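Local atomic coordinates of CDC25-like phosphatase YCH1 (PDB entry 3FS5), a protein that acts as a protein phosphatase of the Cdc25 (MPI phosphatase) family, built on a single rhodanese-type domain. Residues K10-P14 with T15-R19; R67-K70 with H71-E75. One frame throughout, in Å; residues are numbered along the deposited sequence.

In the fold
Contact 1 (residues 10-19) and contact 2 (residues 67-75) illustrate two local ways in which helices are tied into a rhodanese fold: the start of one and the body of another. They come in series along the chain, lie on opposite sides of its centre, and do not touch: their centres are 23 Å apart and their nearest atoms about 13 Å. What relates them is the five-stranded parallel sheet. Contact 1 runs from its outermost strand 10-12 into helix 14-23, whereas contact 2 lies wholly within helix 63-78, which rests on strands 84-88 and 52-53. One contact is thus a strand-to-helix junction at the sheet's border, the other the middle of a helix packed on the sheet.

Contact 1 (K10-P14 with T15-R19); sequences KYLDP and TELHR
Leu12 reaches across to Glu16 and Leu17 where strand 10-12, at the edge of the rhodanese parallel sheet, turns into helix 14-23. The two methyl branches of Leu12, a residue still in the strand, pack on the first turn of the helix. Its CG lies anti to the backbone N (chi1 -168°), which carries the branches toward Glu16 and Leu17. CD1 sits against the aliphatic part and carboxylate of Glu16, 3.4 Å from its CD, the two side chains crossing at about a right angle. CD2 packs on Leu17, 3.9 Å from its CB. On the strand side, Leu12 pairs through its backbone with Val120 and Arg122, and its side chain also touches Trp119.

Asp13 follows at the N-cap position, but its carboxylate makes no capping bond; a long, weak ion pair runs to Arg127. Its backbone does the work instead. The carbonyl O accepts from Leu17 N at 3.2 Å and also from Glu16 N at 3.0 Å, a weak bond, bent to 130° at the hydrogen. Two amides of the first turn thereby converge on one oxygen. A water joins the same residue to the helix, accepting from Asp13 N at 2.8 Å and donating to Glu16 OE2 at 2.6 Å.

Pro14 then opens the helix proper, its ring closing off a backbone N that has no hydrogen to give. The ring itself turns to Arg127 and Trp128 of helix 124-132, and Leu17 meets the same Trp128, so that this helix flanks the turn. The carbonyl O of Pro14 accepts from His18 N at 2.9 Å.

Contact 2 (R67-K70 with H71-E75); sequences RELK and HRLLE
Lys70 NZ is gripped by two groups outside the helix, the carboxylate of Glu112 in a salt bridge and the carbonyl O of Ser107 in a hydrogen bond, and the apolar stem that carries it there runs past Leu74, Lys70 CE lying 3.9 Å from Leu74 CD1. The lysine chain is extended, and the two side chains cross obliquely. One residue earlier, Leu69 CD1 lies 3.9 Å from Leu73 CG. Both leucines touch Trp52, and Leu73 goes on to meet Leu84 and Val86 of strand 84-88 and Leu104 of helix 96-106.

Beneath these side chains, four regular i to i+4 backbone bonds join residues 67-70 to 71-75. His71, Arg72 and Leu73 donate to the carbonyls of Arg67, Glu68 and Leu69, and Leu74 N to Lys70 O, at 2.9 Å, is the straightest of the four, with an angle of 173° at the hydrogen. What distinguishes this stretch is how each side chain leaves the common scaffold.

Glu68 and Arg72 keep their charges apart, Glu68 OE1 and Arg72 NH2 being 5.0 Å from each other, yet both bond to the hydroxyl of Tyr54, which bridges them. The guanidinium of Arg72, brought round by a bend at chi3 (71°), also makes a cation-pi contact with Trp52. Buried leucines on one face and charged or polar groups flanking them mark helix 63-78 as an amphipathic helix covering the parallel sheet of the alpha/beta rhodanese fold.

Contact 1 (K10-P14 with T15-R19)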
ATOM      1  N   LYS A  10       1.341  -7.258  -8.590  1.00 21.45           N
ATOM      2  CA  LYS A  10       2.689  -6.827  -8.956  1.00 23.43           C
ATOM      3  C   LYS A  10       3.481  -6.371  -7.733  1.00 22.06           C
ATOM      4  O   LYS A  10       2.904  -6.087  -6.685  1.00 21.26           O
ATOM      5  CB  LYS A  10       2.617  -5.676  -9.961  1.00 26.34           C
ATOM      6  CG  LYS A  10       1.991  -6.041 -11.295  1.00 32.17           C
ATOM      7  CD  LYS A  10       2.865  -7.008 -12.063  1.00 37.18           C
ATOM      8  CE  LYS A  10       2.961  -6.595 -13.523  1.00 41.14           C
ATOM      9  NZ  LYS A  10       3.532  -5.218 -13.645  1.00 43.80           N
ATOM     10  N   TYR A  11       4.801  -6.292  -7.884  1.00 19.27           N
ATOM     11  CA  TYR A  11       5.681  -5.882  -6.796  1.00 21.07           C
ATOM     12  C   TYR A  11       6.490  -4.647  -7.142  1.00 21.30           C
ATOM     13  O   TYR A  11       6.985  -4.501  -8.258  1.00 21.40           O
ATOM     14  CB  TYR A  11       6.609  -7.033  -6.397  1.00 20.12           C
ATOM     15  CG  TYR A  11       5.862  -8.143  -5.711  1.00 22.02           C
ATOM     16  CD1 TYR A  11       4.978  -8.957  -6.422  1.00 23.80           C
ATOM     17  CD2 TYR A  11       5.974  -8.336  -4.337  1.00 24.08           C
ATOM     18  CE1 TYR A  11       4.217  -9.933  -5.775  1.00 23.91           C
ATOM     19  CE2 TYR A  11       5.222  -9.306  -3.683  1.00 24.42           C
ATOM     20  CZ  TYR A  11       4.347 -10.098  -4.407  1.00 26.15           C
ATOM     21  OH  TYR A  11       3.599 -11.053  -3.757  1.00 29.03           O
ATOM     22  N   LEU A  12       6.618  -3.764  -6.160  1.00 21.72           N
ATOM     23  CA  LEU A  12       7.310  -2.499  -6.327  1.00 23.93           C
ATOM     24  C   LEU A  12       8.461  -2.334  -5.333  1.00 23.76           C
ATOM     25  O   LEU A  12       8.359  -2.756  -4.178  1.00 22.04           O
ATOM     26  CB  LEU A  12       6.287  -1.372  -6.124  1.00 25.69           C
ATOM     27  CG  LEU A  12       6.615   0.073  -6.488  1.00 29.66           C
ATOM     28  CD1 LEU A  12       6.762   0.196  -7.995  1.00 29.32           C
ATOM     29  CD2 LEU A  12       5.500   0.980  -6.000  1.00 29.27           C
ATOM     30  N   ASP A  13       9.551  -1.716  -5.784  1.00 22.50           N
ATOM     31  CA  ASP A  13      10.699  -1.456  -4.918  1.00 24.39           C
ATOM     32  C   ASP A  13      10.509  -0.074  -4.299  1.00 21.65           C
ATOM     33  O   ASP A  13       9.863   0.789  -4.891  1.00 20.22           O
ATOM     34  CB  ASP A  13      12.006  -1.472  -5.721  1.00 30.33           C
ATOM     35  CG  ASP A  13      12.572  -2.874  -5.909  1.00 34.43           C
ATOM     36  OD1 ASP A  13      13.407  -3.051  -6.819  1.00 38.53           O
ATOM     37  OD2 ASP A  13      12.200  -3.791  -5.145  1.00 36.19           O
ATOM     38  N   PRO A  14      11.076   0.153  -3.103  1.00 21.17           N
ATOM     39  CA  PRO A  14      10.981   1.429  -2.387  1.00 21.54           C
ATOM     40  C   PRO A  14      11.415   2.625  -3.238  1.00 21.95           C
ATOM     41  O   PRO A  14      10.801   3.693  -3.178  1.00 20.05           O
ATOM     42  CB  PRO A  14      11.910   1.225  -1.188  1.00 23.15           C
ATOM     43  CG  PRO A  14      11.842  -0.245  -0.951  1.00 25.49           C
ATOM     44  CD  PRO A  14      11.880  -0.817  -2.339  1.00 23.25           C
ATOM     45  N   THR A  15      12.481   2.445  -4.017  1.00 21.93           N
ATOM     46  CA  THR A  15      12.993   3.516  -4.870  1.00 21.80           C
ATOM     47  C   THR A  15      11.971   3.965  -5.912  1.00 20.54           C
ATOM     48  O   THR A  15      11.904   5.146  -6.244  1.00 19.72           O
ATOM     49  CB  THR A  15      14.305   3.097  -5.594  1.00 24.34           C
ATOM     50  OG1 THR A  15      14.086   1.897  -6.345  1.00 26.01           O
ATOM     51  CG2 THR A  15      15.416   2.852  -4.585  1.00 24.97           C
ATOM     52  N   GLU A  16      11.173   3.035  -6.432  1.00 20.81           N
ATOM     53  CA  GLU A  16      10.169   3.408  -7.424  1.00 20.73           C
ATOM     54  C   GLU A  16       8.976   4.112  -6.776  1.00 20.88           C
ATOM     55  O   GLU A  16       8.428   5.050  -7.347  1.00 20.71           O
ATOM     56  CB  GLU A  16       9.692   2.189  -8.223  1.00 25.52           C
ATOM     57  CG  GLU A  16       8.751   2.578  -9.362  1.00 34.37           C
ATOM     58  CD  GLU A  16       8.644   1.524 -10.456  1.00 39.49           C
ATOM     59  OE1 GLU A  16       7.970   1.806 -11.475  1.00 42.21           O
ATOM     60  OE2 GLU A  16       9.225   0.426 -10.304  1.00 41.52           O
ATOM     61  N   LEU A  17       8.567   3.669  -5.589  1.00 18.32           N
ATOM     62  CA  LEU A  17       7.452   4.327  -4.912  1.00 17.80           C
ATOM     63  C   LEU A  17       7.870   5.749  -4.558  1.00 17.75           C
ATOM     64  O   LEU A  17       7.098   6.691  -4.711  1.00 16.87           O
ATOM     65  CB  LEU A  17       7.061   3.583  -3.628  1.00 16.37           C
ATOM     66  CG  LEU A  17       6.017   4.293  -2.753  1.00 16.35           C
ATOM     67  CD1 LEU A  17       4.756   4.576  -3.568  1.00 15.57           C
ATOM     68  CD2 LEU A  17       5.690   3.429  -1.537  1.00 16.97           C
ATOM     69  N   HIS A  18       9.103   5.898  -4.091  1.00 16.83           N
ATOM     70  CA  HIS A  18       9.605   7.211  -3.719  1.00 18.51           C
ATOM     71  C   HIS A  18       9.558   8.151  -4.919  1.00 17.32           C
ATOM     72  O   HIS A  18       9.225   9.325  -4.783  1.00 17.87           O
ATOM     73  CB  HIS A  18      11.038   7.093  -3.182  1.00 19.08           C
ATOM     74  CG  HIS A  18      11.684   8.413  -2.904  1.00 21.96           C
ATOM     75  ND1 HIS A  18      12.409   9.099  -3.854  1.00 23.55           N
ATOM     76  CD2 HIS A  18      11.672   9.196  -1.800  1.00 24.14           C
ATOM     77  CE1 HIS A  18      12.814  10.248  -3.348  1.00 24.73           C
ATOM     78  NE2 HIS A  18      12.381  10.333  -2.104  1.00 25.38           N
ATOM     79  N   ARG A  19       9.882   7.630  -6.095  1.00 17.61           N
ATOM     80  CA  ARG A  19       9.857   8.438  -7.306  1.00 19.55           C
ATOM     81  C   ARG A  19       8.417   8.868  -7.591  1.00 19.82           C
ATOM     82  O   ARG A  19       8.162  10.028  -7.913  1.00 20.65           O
ATOM     83  CB  ARG A  19      10.422   7.643  -8.486  1.00 22.09           C
ATOM     84  CG  ARG A  19      10.566   8.457  -9.762  1.00 28.19           C
ATOM     85  CD  ARG A  19      11.207   7.643 -10.882  1.00 32.93           C
ATOM     86  NE  ARG A  19      11.177   8.366 -12.153  1.00 40.95           N
ATOM     87  CZ  ARG A  19      11.982   9.379 -12.472  1.00 44.00           C
ATOM     88  NH1 ARG A  19      11.864   9.970 -13.656  1.00 44.59           N
ATOM     89  NH2 ARG A  19      12.914   9.793 -11.619  1.00 45.78           N
TER
HETATM   90  O   HOH W   1      10.069  -1.246  -8.511  1.00 32.99           O

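Contact 2 (R67-K70 with H71-E75)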
ATOM      1  N   ARG A  67     -15.149  -3.763   2.639  1.00 28.87           N
ATOM      2  CA  ARG A  67     -16.058  -3.048   1.754  1.00 31.32           C
ATOM      3  C   ARG A  67     -15.785  -1.548   1.835  1.00 29.35           C
ATOM      4  O   ARG A  67     -15.804  -0.849   0.818  1.00 29.19           O
ATOM      5  CB  ARG A  67     -17.505  -3.346   2.153  1.00 36.10           C
ATOM      6  CG  ARG A  67     -18.546  -2.641   1.307  1.00 44.29           C
ATOM      7  CD  ARG A  67     -19.947  -2.921   1.830  1.00 51.08           C
ATOM      8  NE  ARG A  67     -20.965  -2.184   1.088  1.00 57.43           N
ATOM      9  CZ  ARG A  67     -22.254  -2.158   1.413  1.00 60.50           C
ATOM     10  NH1 ARG A  67     -22.686  -2.829   2.473  1.00 61.97           N
ATOM     11  NH2 ARG A  67     -23.113  -1.461   0.679  1.00 62.48           N
ATOM     12  N   GLU A  68     -15.532  -1.057   3.047  1.00 28.02           N
ATOM     13  CA  GLU A  68     -15.236   0.360   3.249  1.00 27.51           C
ATOM     14  C   GLU A  68     -13.976   0.766   2.485  1.00 24.35           C
ATOM     15  O   GLU A  68     -13.943   1.817   1.849  1.00 22.57           O
ATOM     16  CB  GLU A  68     -15.039   0.671   4.738  1.00 30.61           C
ATOM     17  CG  GLU A  68     -14.318   1.995   4.984  1.00 35.63           C
ATOM     18  CD  GLU A  68     -14.034   2.262   6.451  1.00 40.33           C
ATOM     19  OE1 GLU A  68     -13.133   3.082   6.737  1.00 40.77           O
ATOM     20  OE2 GLU A  68     -14.712   1.668   7.317  1.00 41.91           O
ATOM     21  N   LEU A  69     -12.940  -0.063   2.565  1.00 23.41           N
ATOM     22  CA  LEU A  69     -11.690   0.218   1.867  1.00 21.71           C
ATOM     23  C   LEU A  69     -11.929   0.240   0.360  1.00 19.78           C
ATOM     24  O   LEU A  69     -11.513   1.167  -0.322  1.00 18.59           O
ATOM     25  CB  LEU A  69     -10.628  -0.834   2.209  1.00 21.30           C
ATOM     26  CG  LEU A  69      -9.318  -0.725   1.417  1.00 22.21           C
ATOM     27  CD1 LEU A  69      -8.693   0.654   1.630  1.00 18.50           C
ATOM     28  CD2 LEU A  69      -8.367  -1.831   1.846  1.00 21.44           C
ATOM     29  N   LYS A  70     -12.606  -0.786  -0.149  1.00 21.93           N
ATOM     30  CA  LYS A  70     -12.913  -0.877  -1.574  1.00 23.00           C
ATOM     31  C   LYS A  70     -13.643   0.380  -2.049  1.00 22.61           C
ATOM     32  O   LYS A  70     -13.280   0.977  -3.061  1.00 21.63           O
ATOM     33  CB  LYS A  70     -13.784  -2.107  -1.848  1.00 23.51           C
ATOM     34  CG  LYS A  70     -14.324  -2.187  -3.272  1.00 26.37           C
ATOM     35  CD  LYS A  70     -15.258  -3.377  -3.438  1.00 28.46           C
ATOM     36  CE  LYS A  70     -15.930  -3.381  -4.799  1.00 28.85           C
ATOM     37  NZ  LYS A  70     -16.863  -4.530  -4.941  1.00 30.39           N
ATOM     38  N   HIS A  71     -14.681   0.766  -1.314  1.00 23.27           N
ATOM     39  CA  HIS A  71     -15.460   1.946  -1.656  1.00 23.08           C
ATOM     40  C   HIS A  71     -14.582   3.194  -1.711  1.00 22.96           C
ATOM     41  O   HIS A  71     -14.658   3.968  -2.665  1.00 20.68           O
ATOM     42  CB  HIS A  71     -16.582   2.156  -0.637  1.00 26.75           C
ATOM     43  CG  HIS A  71     -17.404   3.382  -0.894  1.00 31.92           C
ATOM     44  ND1 HIS A  71     -18.322   3.464  -1.919  1.00 34.00           N
ATOM     45  CD2 HIS A  71     -17.414   4.593  -0.283  1.00 34.28           C
ATOM     46  CE1 HIS A  71     -18.861   4.670  -1.932  1.00 33.61           C
ATOM     47  NE2 HIS A  71     -18.327   5.375  -0.950  1.00 35.66           N
ATOM     48  N   ARG A  72     -13.749   3.391  -0.690  1.00 21.44           N
ATOM     49  CA  ARG A  72     -12.881   4.562  -0.655  1.00 23.53           C
ATOM     50  C   ARG A  72     -11.935   4.590  -1.839  1.00 23.31           C
ATOM     51  O   ARG A  72     -11.738   5.636  -2.458  1.00 24.10           O
ATOM     52  CB  ARG A  72     -12.051   4.602   0.631  1.00 26.24           C
ATOM     53  CG  ARG A  72     -12.799   5.069   1.856  1.00 32.60           C
ATOM     54  CD  ARG A  72     -11.834   5.324   3.004  1.00 34.33           C
ATOM     55  NE  ARG A  72     -11.005   6.506   2.776  1.00 34.84           N
ATOM     56  CZ  ARG A  72     -10.043   6.911   3.600  1.00 35.68           C
ATOM     57  NH1 ARG A  72      -9.340   8.000   3.321  1.00 36.69           N
ATOM     58  NH2 ARG A  72      -9.774   6.222   4.701  1.00 36.06           N
ATOM     59  N   LEU A  73     -11.338   3.441  -2.141  1.00 21.79           N
ATOM     60  CA  LEU A  73     -10.406   3.343  -3.253  1.00 19.86           C
ATOM     61  C   LEU A  73     -11.075   3.681  -4.582  1.00 19.34           C
ATOM     62  O   LEU A  73     -10.569   4.505  -5.342  1.00 18.22           O
ATOM     63  CB  LEU A  73      -9.799   1.934  -3.317  1.00 16.14           C
ATOM     64  CG  LEU A  73      -8.811   1.593  -2.191  1.00 16.47           C
ATOM     65  CD1 LEU A  73      -8.347   0.152  -2.329  1.00 13.23           C
ATOM     66  CD2 LEU A  73      -7.615   2.547  -2.243  1.00 13.97           C
ATOM     67  N   LEU A  74     -12.216   3.052  -4.856  1.00 19.99           N
ATOM     68  CA  LEU A  74     -12.925   3.284  -6.112  1.00 22.78           C
ATOM     69  C   LEU A  74     -13.431   4.713  -6.236  1.00 23.05           C
ATOM     70  O   LEU A  74     -13.513   5.259  -7.336  1.00 22.19           O
ATOM     71  CB  LEU A  74     -14.084   2.293  -6.260  1.00 22.31           C
ATOM     72  CG  LEU A  74     -13.645   0.843  -6.492  1.00 24.26           C
ATOM     73  CD1 LEU A  74     -14.853  -0.084  -6.532  1.00 22.90           C
ATOM     74  CD2 LEU A  74     -12.864   0.763  -7.805  1.00 26.31           C
ATOM     75  N   GLU A  75     -13.761   5.320  -5.103  1.00 24.13           N
ATOM     76  CA  GLU A  75     -14.246   6.691  -5.098  1.00 26.39           C
ATOM     77  C   GLU A  75     -13.107   7.619  -5.521  1.00 25.25           C
ATOM     78  O   GLU A  75     -13.313   8.580  -6.265  1.00 23.74           O
ATOM     79  CB  GLU A  75     -14.756   7.050  -3.703  1.00 31.49           C
ATOM     80  CG  GLU A  75     -15.488   8.371  -3.629  1.00 42.18           C
ATOM     81  CD  GLU A  75     -16.378   8.460  -2.406  1.00 47.31           C
ATOM     82  OE1 GLU A  75     -17.337   7.662  -2.315  1.00 50.08           O
ATOM     83  OE2 GLU A  75     -16.117   9.320  -1.537  1.00 50.47           O
TER